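Local coordinates for undecaprenyl Pyrophosphate Synthase (Helicobacter pylori, PDB 2D2R), which catalyses the condensation of isopentenyl diphosphate with an allylic diphosphate, the chain-lengthening reaction that makes undecaprenyl diphosphate, and works as a magnesium-dependent homodimer, at the interface of chains A and B. Sequence-based numbering; all coordinates share one arbitrary frame. Chains: chain A/B, Undecaprenyl Pyrophosphate Synthase.

The interface of chains A and B. Residues chain A 146, 149, 203; chain B 185, 204, 207.
Across one face of the B:Trp204 indole runs the aliphatic chain of A:Lys146, while A:Leu149 meets the benzo rim, its CB lying in the ring plane. CG of A:Lys146 sits 3.6 Å from the centroid of the six-membered ring of B:Trp204, a CH-pi contact. CE of A:Lys146 makes another, 3.5 Å from the five-membered-ring centroid of B:Trp204. Extended from CG onward (chi2 -175°), the chain runs roughly along the long axis of the indole, and a long apolar stem with a charged end suits this path. Methyl CD1 of A:Leu149 adds a branched apolar contact, 3.9 Å from CE3 of B:Trp204. In the tryptophan, CG stands anti to the backbone N (chi1 175°), which carries the ring toward helix 145-158 of the partner. Past the indole, ammonium NZ of A:Lys146 reaches carboxylate OE1 of B:Glu185 at 3.3 Å, a salt bridge whose hydrogen bond is weak; an acidic residue suits the lysine's end by opposite charge. CE of A:Lys146 also lies 3.3 Å from the backbone O of B:Trp204, a carbonyl that may help stabilise the nearby positive charge. On the side of the lysine away from the indole, the small side chain of B:Ser207 probably permits the close approach of branched, apolar A:Leu203, whose methyl CD1 packs 3.5 Å from OG of B:Ser207. Two-fold symmetry of the homodimer repeats this patch with the chains exchanged. Here the start of helix 145-158 and the loop carrying A:Leu203 pack against loops of chain B, about 18 Å from the active-site A:Asp24.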
# COMPACT_ATOMS: atom_id res chain seq x y z
N LYS A 146 0.38 -8.34 -5.66
CA LYS A 146 0.29 -9.65 -5.09
C LYS A 146 0.93 -10.67 -5.99
O LYS A 146 1.57 -11.59 -5.51
CB LYS A 146 -1.16 -10.05 -4.82
CG LYS A 146 -1.73 -9.29 -3.68
CD LYS A 146 -3.15 -9.82 -3.39
CE LYS A 146 -3.72 -9.11 -2.12
NZ LYS A 146 -5.01 -9.73 -1.76
N LEU A 149 4.74 -10.47 -5.69
CA LEU A 149 5.22 -11.11 -4.48
C LEU A 149 5.13 -12.63 -4.59
O LEU A 149 6.00 -13.36 -4.05
CB LEU A 149 4.43 -10.60 -3.26
CG LEU A 149 4.93 -9.19 -2.86
CD1 LEU A 149 3.84 -8.41 -2.05
CD2 LEU A 149 6.25 -9.36 -2.02
N LEU A 203 2.90 -2.38 -3.62
CA LEU A 203 2.50 -2.37 -2.19
C LEU A 203 3.73 -2.45 -1.27
O LEU A 203 3.92 -1.64 -0.35
CB LEU A 203 1.54 -3.52 -1.95
CG LEU A 203 0.27 -3.52 -2.82
CD1 LEU A 203 -0.58 -4.81 -2.60
CD2 LEU A 203 -0.58 -2.36 -2.41
N GLU B 185 -10.54 -9.03 3.48
CA GLU B 185 -9.55 -8.01 3.12
C GLU B 185 -10.07 -6.71 3.68
O GLU B 185 -11.24 -6.57 4.05
CB GLU B 185 -9.37 -7.89 1.58
CG GLU B 185 -8.91 -9.19 0.96
CD GLU B 185 -7.55 -9.62 1.50
OE1 GLU B 185 -6.52 -8.99 1.13
OE2 GLU B 185 -7.50 -10.58 2.29
N TRP B 204 -0.58 -5.81 2.03
CA TRP B 204 -1.20 -6.85 1.20
C TRP B 204 -2.69 -6.85 1.29
O TRP B 204 -3.42 -6.93 0.29
CB TRP B 204 -0.68 -8.21 1.67
CG TRP B 204 -1.27 -9.39 1.02
CD1 TRP B 204 -2.47 -9.97 1.29
CD2 TRP B 204 -0.64 -10.20 0.01
NE1 TRP B 204 -2.64 -11.12 0.50
CE2 TRP B 204 -1.52 -11.28 -0.28
CE3 TRP B 204 0.61 -10.11 -0.69
CZ2 TRP B 204 -1.21 -12.28 -1.22
CZ3 TRP B 204 0.92 -11.09 -1.62
CH2 TRP B 204 0.01 -12.17 -1.88
N SER B 207 -4.73 -3.96 -0.44
CA SER B 207 -4.47 -3.76 -1.88
C SER B 207 -5.51 -2.93 -2.68
O SER B 207 -5.14 -2.16 -3.63
CB SER B 207 -4.33 -5.12 -2.57
OG SER B 207 -3.82 -4.82 -3.86